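Local coordinates for protein mycobacterium tuberculosis paralogous family 11 (PDB 4Y9I) that probably uses the deazaflavin cofactor F420 in its reduced form to reduce quinones, as a split-barrel oxidoreductase of the F420H(2)-dependent quinone reductase family, at residues Arg23-Met28 / Pro49-Asn54; Leu27-Glu32 / Val63-Lys68. All blocks are in the same frame, centred on the assembly; numbering follows the deposited sequence.

Following the chain from the N terminus, strand 9-15 is succeeded by strand 22-32, which serves both contacts. Its early part, R23-M28, meets P49-N54, which leads into helix 51-57, so interaction 1 closes a loop that runs through strand 35-39. Its far part, L27-E32, meets the end of strand 60-65 and the turn after it, so interaction 2 closes a wider loop that also takes in helix 51-57. The two loops therefore cross, sharing L27 and M28, and their centres lie about 14 Å apart. Interaction 1 packs a helix against the barrel wall, whereas interaction 2 joins two strands that are not neighbours in the sheet, strand 9-15 hydrogen-bonding to the backbones of both.

Interaction 1 of 2, residues Arg23-Met28 / Pro49-Asn54; sequences RYVPLM and PSWYFN. With PO4 (phosphate ion), chain B.
A helix packed on the wall of the antiparallel barrel makes this contact: W51 of helix 51-57 sets its indole against V25 and L27 of strand 22-32. V25 CG1 sits over one face of the five-membered ring, 3.6 Å from its centroid and 22° off the normal, a CH-pi contact whose nearest atom pair is V25 CG1 to W51 CD1 at 3.4 Å. With CG1 anti to the backbone N (chi1 -176°), V25 turns this methyl to the indole and leaves CG2 near W51 CB. P49 CG lies over the opposite face, toward its rim, so aliphatic groups lie on both sides of the indole. L27 reaches the benzo part, its CD1 lying 3.7 Å from W51 CZ2. Valine and leucine suit these places because they offer apolar methyl C-H groups that can pack on an indole. M38 of strand 35-39 touches both L27 and W51, continuing this apolar patch.

Toward the polar end R23 passes N54 loosely, R23 CD lying 4.1 Å from N54 ND2 in one of the two conformers of N54. Its extended chain carries the guanidinium to a phosphate ion, probably from the crystallisation liquor, which is met at the edge by two donors: R23 NH1 lies 2.9 Å from O1 and R23 NH2 3.0 Å from O2, the former bond being the straighter (160°). K18 N and S19 OG also hydrogen-bond the anion. Apolar packing beside an anion site at the strand's start fits the split beta-barrel of the FMN-binding clan, whose F420-dependent members bind a phosphate-bearing cofactor.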
ATOM      1  N   ARG A  23      -6.176   2.537 -11.952  0.92  7.52           N
ATOM      2  CA  ARG A  23      -6.664   1.383 -11.218  0.92  6.59           C
ATOM      3  C   ARG A  23      -6.792   1.780  -9.775  0.92 11.39           C
ATOM      4  O   ARG A  23      -6.038   2.641  -9.275  0.92  9.33           O
ATOM      5  CB  ARG A  23      -5.749   0.204 -11.396  0.92  9.91           C
ATOM      6  CG  ARG A  23      -5.699  -0.264 -12.863  0.92 13.29           C
ATOM      7  CD  ARG A  23      -4.827  -1.479 -13.027  0.92 17.54           C
ATOM      8  NE  ARG A  23      -4.676  -1.887 -14.454  0.92 23.57           N
ATOM      9  CZ  ARG A  23      -3.746  -1.414 -15.310  0.92 22.81           C
ATOM     10  NH1 ARG A  23      -3.733  -1.894 -16.581  0.92 17.26           N
ATOM     11  NH2 ARG A  23      -2.824  -0.478 -14.942  0.92 15.66           N
ATOM     12  N   TYR A  24      -7.754   1.193  -9.085  1.00  7.12           N
ATOM     13  CA  TYR A  24      -8.145   1.628  -7.748  1.00  7.02           C
ATOM     14  C   TYR A  24      -7.884   0.463  -6.789  1.00  8.31           C
ATOM     15  O   TYR A  24      -8.443  -0.614  -6.986  1.00  8.69           O
ATOM     16  CB  TYR A  24      -9.592   2.058  -7.766  1.00  6.20           C
ATOM     17  CG  TYR A  24      -9.856   3.138  -8.764  1.00  7.09           C
ATOM     18  CD1 TYR A  24      -9.575   4.467  -8.511  1.00  9.53           C
ATOM     19  CD2 TYR A  24     -10.313   2.789 -10.071  1.00 11.50           C
ATOM     20  CE1 TYR A  24      -9.779   5.455  -9.503  1.00 10.95           C
ATOM     21  CE2 TYR A  24     -10.454   3.743 -11.058  1.00 13.68           C
ATOM     22  CZ  TYR A  24     -10.227   5.057 -10.773  1.00 12.42           C
ATOM     23  OH  TYR A  24     -10.430   6.040 -11.755  1.00 17.58           O
ATOM     24  N   VAL A  25      -7.028   0.695  -5.795  1.00  7.49           N
ATOM     25  CA  VAL A  25      -6.480  -0.369  -4.945  1.00  6.19           C
ATOM     26  C   VAL A  25      -6.828   0.003  -3.472  1.00  7.93           C
ATOM     27  O   VAL A  25      -6.124   0.785  -2.837  1.00  5.77           O
ATOM     28  CB  VAL A  25      -4.977  -0.481  -5.132  1.00  8.26           C
ATOM     29  CG1 VAL A  25      -4.424  -1.626  -4.344  1.00  9.48           C
ATOM     30  CG2 VAL A  25      -4.591  -0.590  -6.590  1.00  6.55           C
ATOM     31  N   PRO A  26      -7.903  -0.535  -2.947  1.00  6.21           N
ATOM     32  CA  PRO A  26      -8.202  -0.345  -1.496  1.00  6.99           C
ATOM     33  C   PRO A  26      -7.282  -1.244  -0.696  1.00  5.16           C
ATOM     34  O   PRO A  26      -7.146  -2.461  -0.956  1.00  7.31           O
ATOM     35  CB  PRO A  26      -9.658  -0.745  -1.337  1.00  6.94           C
ATOM     36  CG  PRO A  26     -10.104  -1.147  -2.720  1.00  9.95           C
ATOM     37  CD  PRO A  26      -8.918  -1.389  -3.584  1.00  6.89           C
ATOM     38  N   LEU A  27      -6.697  -0.654   0.354  1.00  4.09           N
ATOM     39  CA  LEU A  27      -5.824  -1.383   1.233  1.00  4.99           C
ATOM     40  C   LEU A  27      -6.114  -0.986   2.723  1.00  6.28           C
ATOM     41  O   LEU A  27      -6.551   0.151   2.966  1.00  6.75           O
ATOM     42  CB  LEU A  27      -4.341  -1.154   0.939  1.00  6.85           C
ATOM     43  CG  LEU A  27      -3.835  -1.502  -0.459  1.00  6.44           C
ATOM     44  CD1 LEU A  27      -2.400  -1.109  -0.601  1.00  5.55           C
ATOM     45  CD2 LEU A  27      -3.912  -2.983  -0.740  1.00  6.88           C
ATOM     46  N   MET A  28      -5.664  -1.846   3.664  1.00  4.28           N
ATOM     47  CA  MET A  28      -5.744  -1.430   5.057  1.00  4.74           C
ATOM     48  C   MET A  28      -5.001  -0.077   5.276  1.00  5.49           C
ATOM     49  O   MET A  28      -3.865   0.122   4.756  1.00  6.44           O
ATOM     50  CB  MET A  28      -5.141  -2.478   5.994  1.00  5.47           C
ATOM     51  CG  MET A  28      -5.843  -3.851   5.851  1.00  6.47           C
ATOM     52  SD  MET A  28      -7.620  -3.739   6.289  1.00  7.55           S
ATOM     53  CE  MET A  28      -7.575  -3.316   8.076  1.00  7.83           C
ATOM     54  N   PRO A  49       0.631  -9.187  -5.257  1.00 13.07           N
ATOM     55  CA  PRO A  49      -0.569  -8.616  -5.791  1.00  9.81           C
ATOM     56  C   PRO A  49      -0.282  -7.931  -7.126  1.00 11.30           C
ATOM     57  O   PRO A  49       0.840  -7.541  -7.400  1.00 12.69           O
ATOM     58  CB  PRO A  49      -1.016  -7.647  -4.690  1.00 10.69           C
ATOM     59  CG  PRO A  49       0.272  -7.214  -4.095  1.00 11.85           C
ATOM     60  CD  PRO A  49       1.169  -8.406  -4.144  1.00 13.07           C
ATOM     61  N   SER A  50      -1.310  -7.785  -7.937  1.00 14.20           N
ATOM     62  CA  SER A  50      -1.060  -7.395  -9.334  1.00 13.91           C
ATOM     63  C   SER A  50      -0.594  -5.917  -9.404  1.00 17.91           C
ATOM     64  O   SER A  50       0.176  -5.498 -10.263  1.00 21.21           O
ATOM     65  CB  SER A  50      -2.305  -7.680 -10.155  1.00 14.65           C
ATOM     66  OG  SER A  50      -3.319  -6.764  -9.769  1.00 24.07           O
ATOM     67  N   TRP A  51      -0.932  -5.131  -8.414  1.00 11.59           N
ATOM     68  CA  TRP A  51      -0.502  -3.764  -8.375  1.00 10.55           C
ATOM     69  C   TRP A  51       0.966  -3.538  -8.010  1.00 11.58           C
ATOM     70  O   TRP A  51       1.455  -2.428  -8.166  1.00 12.92           O
ATOM     71  CB  TRP A  51      -1.439  -2.953  -7.473  1.00 11.16           C
ATOM     72  CG  TRP A  51      -1.529  -3.428  -6.046  1.00  8.07           C
ATOM     73  CD1 TRP A  51      -2.536  -4.170  -5.483  1.00  9.39           C
ATOM     74  CD2 TRP A  51      -0.603  -3.132  -4.960  1.00  7.81           C
ATOM     75  NE1 TRP A  51      -2.292  -4.359  -4.141  1.00  9.71           N
ATOM     76  CE2 TRP A  51      -1.112  -3.746  -3.791  1.00  8.69           C
ATOM     77  CE3 TRP A  51       0.588  -2.392  -4.866  1.00  8.49           C
ATOM     78  CZ2 TRP A  51      -0.446  -3.651  -2.541  1.00  8.76           C
ATOM     79  CZ3 TRP A  51       1.233  -2.333  -3.678  1.00  7.24           C
ATOM     80  CH2 TRP A  51       0.702  -2.915  -2.526  1.00  8.73           C
ATOM     81  N   TYR A  52       1.643  -4.538  -7.486  1.00 11.34           N
ATOM     82  CA  TYR A  52       3.016  -4.371  -7.031  1.00  9.12           C
ATOM     83  C   TYR A  52       3.900  -3.883  -8.196  1.00  9.57           C
ATOM     84  O   TYR A  52       4.619  -2.900  -8.047  1.00  9.85           O
ATOM     85  CB  TYR A  52       3.548  -5.702  -6.525  1.00 10.20           C
ATOM     86  CG  TYR A  52       4.993  -5.762  -6.284  1.00 12.00           C
ATOM     87  CD1 TYR A  52       5.544  -5.206  -5.168  1.00 12.65           C
ATOM     88  CD2 TYR A  52       5.845  -6.402  -7.188  1.00 12.24           C
ATOM     89  CE1 TYR A  52       6.883  -5.322  -4.904  1.00 16.88           C
ATOM     90  CE2 TYR A  52       7.188  -6.502  -6.939  1.00 11.95           C
ATOM     91  CZ  TYR A  52       7.693  -5.950  -5.811  1.00 17.99           C
ATOM     92  OH  TYR A  52       9.067  -6.006  -5.504  1.00 30.84           O
ATOM     93  N   PHE A  53       3.857  -4.589  -9.315  1.00 12.04           N
ATOM     94  CA  PHE A  53       4.670  -4.160 -10.449  1.00 10.40           C
ATOM     95  C   PHE A  53       4.229  -2.805 -11.029  1.00 10.62           C
ATOM     96  O   PHE A  53       5.089  -2.027 -11.447  1.00 11.88           O
ATOM     97  CB  PHE A  53       4.783  -5.293 -11.505  1.00 19.52           C
ATOM     98  CG  PHE A  53       5.741  -6.420 -11.069  1.00 16.67           C
ATOM     99  CD1 PHE A  53       7.047  -6.131 -10.705  1.00 23.16           C
ATOM    100  CD2 PHE A  53       5.310  -7.719 -11.020  1.00 20.45           C
ATOM    101  CE1 PHE A  53       7.931  -7.127 -10.325  1.00 23.77           C
ATOM    102  CE2 PHE A  53       6.174  -8.742 -10.658  1.00 17.82           C
ATOM    103  CZ  PHE A  53       7.469  -8.458 -10.305  1.00 18.13           C
ATOM    104  N   ASN A  54       2.962  -2.490 -10.907  0.56 12.48           N
ATOM    105  CA  ASN A  54       2.481  -1.222 -11.386  0.56 13.47           C
ATOM    106  C   ASN A  54       3.033   0.004 -10.607  0.56 12.47           C
ATOM    107  O   ASN A  54       3.393   0.976 -11.218  0.56 10.73           O
ATOM    108  CB  ASN A  54       0.962  -1.138 -11.306  0.56 12.48           C
ATOM    109  CG  ASN A  54       0.219  -2.119 -12.158  0.56 17.01           C
ATOM    110  OD1 ASN A  54       0.697  -2.593 -13.132  0.56 23.95           O
ATOM    111  ND2 ASN A  54      -1.049  -2.390 -11.765  0.56 13.55           N
TER
HETATM  112  P   PO4 B 201      -0.671  -0.453 -18.179  0.64 12.14           P
HETATM  113  O1  PO4 B 201      -2.176  -0.432 -18.515  0.64 14.56           O
HETATM  114  O2  PO4 B 201      -0.409  -0.861 -16.679  0.64 13.18           O
HETATM  115  O3  PO4 B 201      -0.021  -1.564 -19.096  0.64 15.65           O
HETATM  116  O4  PO4 B 201      -0.019   0.833 -18.492  0.64  9.46           O

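Interaction 2 of 2, residues Leu27-Glu32 / Val63-Lys68; sequences LMRVEE and VQDGDK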
ATOM      1  N   LEU A  27      -6.697  -0.654   0.354  1.00  4.09           N
ATOM      2  CA  LEU A  27      -5.824  -1.383   1.233  1.00  4.99           C
ATOM      3  C   LEU A  27      -6.114  -0.986   2.723  1.00  6.28           C
ATOM      4  O   LEU A  27      -6.551   0.151   2.966  1.00  6.75           O
ATOM      5  CB  LEU A  27      -4.341  -1.154   0.939  1.00  6.85           C
ATOM      6  CG  LEU A  27      -3.835  -1.502  -0.459  1.00  6.44           C
ATOM      7  CD1 LEU A  27      -2.400  -1.109  -0.601  1.00  5.55           C
ATOM      8  CD2 LEU A  27      -3.912  -2.983  -0.740  1.00  6.88           C
ATOM      9  N   MET A  28      -5.664  -1.846   3.664  1.00  4.28           N
ATOM     10  CA  MET A  28      -5.744  -1.430   5.057  1.00  4.74           C
ATOM     11  C   MET A  28      -5.001  -0.077   5.276  1.00  5.49           C
ATOM     12  O   MET A  28      -3.865   0.122   4.756  1.00  6.44           O
ATOM     13  CB  MET A  28      -5.141  -2.478   5.994  1.00  5.47           C
ATOM     14  CG  MET A  28      -5.843  -3.851   5.851  1.00  6.47           C
ATOM     15  SD  MET A  28      -7.620  -3.739   6.289  1.00  7.55           S
ATOM     16  CE  MET A  28      -7.575  -3.316   8.076  1.00  7.83           C
ATOM     17  N   ARG A  29      -5.629   0.774   6.050  1.00  5.15           N
ATOM     18  CA  ARG A  29      -5.037   2.057   6.466  1.00  4.38           C
ATOM     19  C   ARG A  29      -3.888   1.819   7.464  1.00  5.42           C
ATOM     20  O   ARG A  29      -4.089   1.265   8.573  1.00  7.90           O
ATOM     21  CB  ARG A  29      -6.075   2.934   7.116  1.00  7.17           C
ATOM     22  CG  ARG A  29      -5.589   4.325   7.497  1.00  6.95           C
ATOM     23  CD  ARG A  29      -6.746   5.156   8.010  1.00  9.82           C
ATOM     24  NE  ARG A  29      -6.371   6.520   8.329  1.00  8.98           N
ATOM     25  CZ  ARG A  29      -5.723   6.885   9.433  1.00 12.75           C
ATOM     26  NH1 ARG A  29      -5.383   6.008  10.337  1.00 19.65           N
ATOM     27  NH2 ARG A  29      -5.423   8.156   9.644  1.00 16.22           N
ATOM     28  N   VAL A  30      -2.716   2.254   7.037  1.00  6.67           N
ATOM     29  CA  VAL A  30      -1.490   2.233   7.863  1.00  6.45           C
ATOM     30  C   VAL A  30      -0.896   3.626   7.682  1.00  8.29           C
ATOM     31  O   VAL A  30      -0.387   3.968   6.615  1.00  6.52           O
ATOM     32  CB  VAL A  30      -0.528   1.166   7.391  1.00  5.21           C
ATOM     33  CG1 VAL A  30       0.694   1.168   8.270  1.00  7.53           C
ATOM     34  CG2 VAL A  30      -1.225  -0.204   7.383  1.00  8.04           C
ATOM     35  N   GLU A  31      -1.033   4.480   8.699  1.00  8.68           N
ATOM     36  CA  GLU A  31      -0.785   5.920   8.570  1.00  6.89           C
ATOM     37  C   GLU A  31       0.076   6.397   9.686  1.00  9.76           C
ATOM     38  O   GLU A  31      -0.053   5.931  10.802  1.00  9.12           O
ATOM     39  CB  GLU A  31      -2.109   6.724   8.464  1.00  8.60           C
ATOM     40  CG  GLU A  31      -1.920   8.221   8.229  1.00  7.51           C
ATOM     41  CD  GLU A  31      -1.686   9.067   9.465  1.00 11.03           C
ATOM     42  OE1 GLU A  31      -1.821   8.578  10.611  1.00 11.84           O
ATOM     43  OE2 GLU A  31      -1.362  10.233   9.219  1.00 11.31           O
ATOM     44  N   GLU A  32       0.945   7.377   9.395  1.00  7.15           N
ATOM     45  CA  GLU A  32       1.731   8.065  10.406  1.00  8.29           C
ATOM     46  C   GLU A  32       2.173   9.406   9.900  1.00  6.34           C
ATOM     47  O   GLU A  32       2.828   9.522   8.875  1.00  6.87           O
ATOM     48  CB  GLU A  32       2.929   7.235  10.823  1.00  9.23           C
ATOM     49  CG  GLU A  32       3.806   7.868  11.913  1.00  8.46           C
ATOM     50  CD  GLU A  32       4.957   6.940  12.286  1.00  9.70           C
ATOM     51  OE1 GLU A  32       5.932   6.810  11.508  1.00 10.02           O
ATOM     52  OE2 GLU A  32       4.818   6.331  13.367  1.00 12.06           O
ATOM     53  N   VAL A  63      -3.775   9.088  -2.826  1.00  7.35           N
ATOM     54  CA  VAL A  63      -4.403   8.496  -1.645  1.00  7.67           C
ATOM     55  C   VAL A  63      -5.730   9.184  -1.328  1.00  9.49           C
ATOM     56  O   VAL A  63      -5.839  10.405  -1.385  1.00 11.01           O
ATOM     57  CB  VAL A  63      -3.490   8.643  -0.408  1.00 10.12           C
ATOM     58  CG1 VAL A  63      -3.982   7.749   0.731  1.00  8.44           C
ATOM     59  CG2 VAL A  63      -2.047   8.317  -0.707  1.00 10.81           C
ATOM     60  N   GLN A  64      -6.706   8.373  -0.935  1.00  8.69           N
ATOM     61  CA  GLN A  64      -7.984   8.885  -0.402  1.00  9.64           C
ATOM     62  C   GLN A  64      -8.199   8.192   0.946  1.00  7.35           C
ATOM     63  O   GLN A  64      -8.252   6.970   1.048  1.00  7.23           O
ATOM     64  CB  GLN A  64      -9.167   8.717  -1.366  1.00  8.84           C
ATOM     65  CG  GLN A  64     -10.496   9.297  -0.848  1.00 11.27           C
ATOM     66  CD  GLN A  64     -11.662   9.084  -1.808  1.00 14.15           C
ATOM     67  OE1 GLN A  64     -11.490   8.954  -3.009  1.00 17.07           O
ATOM     68  NE2 GLN A  64     -12.872   9.020  -1.240  1.00 16.23           N
ATOM     69  N   ASP A  65      -8.325   9.036   1.974  1.00  7.55           N
ATOM     70  CA  ASP A  65      -8.555   8.597   3.333  1.00  7.27           C
ATOM     71  C   ASP A  65      -9.722   9.410   3.862  1.00  8.59           C
ATOM     72  O   ASP A  65      -9.600  10.602   4.061  1.00  9.84           O
ATOM     73  CB  ASP A  65      -7.297   8.830   4.167  1.00  8.19           C
ATOM     74  CG  ASP A  65      -7.420   8.338   5.619  1.00  9.71           C
ATOM     75  OD1 ASP A  65      -8.432   7.702   5.995  1.00 10.35           O
ATOM     76  OD2 ASP A  65      -6.474   8.637   6.400  1.00  9.29           O
ATOM     77  N   GLY A  66     -10.854   8.763   4.080  1.00 10.74           N
ATOM     78  CA  GLY A  66     -12.069   9.534   4.351  1.00  9.25           C
ATOM     79  C   GLY A  66     -12.446  10.520   3.226  1.00  9.76           C
ATOM     80  O   GLY A  66     -12.530  10.137   2.060  1.00 14.10           O
ATOM     81  N   ASP A  67     -12.570  11.766   3.616  0.55 17.92           N
ATOM     82  CA  ASP A  67     -12.891  12.787   2.650  0.55 22.40           C
ATOM     83  C   ASP A  67     -11.677  13.502   2.067  0.55 22.67           C
ATOM     84  O   ASP A  67     -11.792  14.287   1.158  0.55 25.57           O
ATOM     85  CB  ASP A  67     -13.840  13.781   3.291  0.55 24.57           C
ATOM     86  CG  ASP A  67     -15.233  13.268   3.288  0.55 28.74           C
ATOM     87  OD1 ASP A  67     -15.632  12.796   2.247  0.55 23.06           O
ATOM     88  OD2 ASP A  67     -15.900  13.323   4.325  0.55 25.74           O
ATOM     89  N   LYS A  68     -10.530  13.157   2.574  1.00 16.09           N
ATOM     90  CA  LYS A  68      -9.268  13.751   2.193  1.00 17.16           C
ATOM     91  C   LYS A  68      -8.639  13.024   1.000  1.00 15.21           C
ATOM     92  O   LYS A  68      -8.545  11.796   1.006  1.00 12.30           O
ATOM     93  CB  LYS A  68      -8.325  13.649   3.397  1.00 15.03           C
ATOM     94  CG  LYS A  68      -6.963  14.313   3.257  1.00 25.83           C
ATOM     95  CD  LYS A  68      -6.141  14.248   4.567  1.00 33.62           C
ATOM     96  CE  LYS A  68      -5.810  12.804   4.978  1.00 24.89           C
ATOM     97  NZ  LYS A  68      -4.466  12.753   5.637  1.00 33.39           N
TER
HETATM   98  O   HOH W   1      -5.713  10.665   8.764  1.00 31.44           O
HETATM   99  O   HOH W   2      -3.054  11.487   7.445  1.00 19.77           O
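R29 and D65 meet in a salt bridge directed through the arginine's NE. R29 NE donates to D65 OD2 at 2.9 Å with an N-H...O angle of 162°; the oxygen lies close to the guanidinium plane and is approached on its syn side, 30° out of the carboxylate plane. The same oxygen is hydrogen-bonded to the hydroxyl of Y36. R29 NH2 adds only a weak bond to D65 OD2, at 3.4 Å, and the two flat groups are turned 51° apart, so this is not a bidentate pairing. Both residues hold CG anti to the backbone N, which sends the two chains out from their backbones to meet at about a right angle.

A water fills in beside the bridge, accepting from R29 NH2 at 2.7 Å and donating to D65 OD2. E31 CB lies over the centre of one guanidinium face, while E31 OE1 makes a long salt bridge to R29 NH2 with its oxygen well out of plane, a matter of charge alone. A second water links E31 OE2 to K68 NZ. Farther out, Y36 OH also hydrogen-bonds K68 NZ, and G34 N binds E31 OE2. The type II' turn D65 to K68, with G66 at positive phi, brings K68 back alongside D65.

Arginine suits its place by offering several donors, aspartate by being short enough to stay near its strand. The carboxylates of D65 and, at longer range, E31 probably offset the charge of R29, against R7 and K68 of like sign; the positive neighbours would tend to keep the buried carboxylate of D65 ionised.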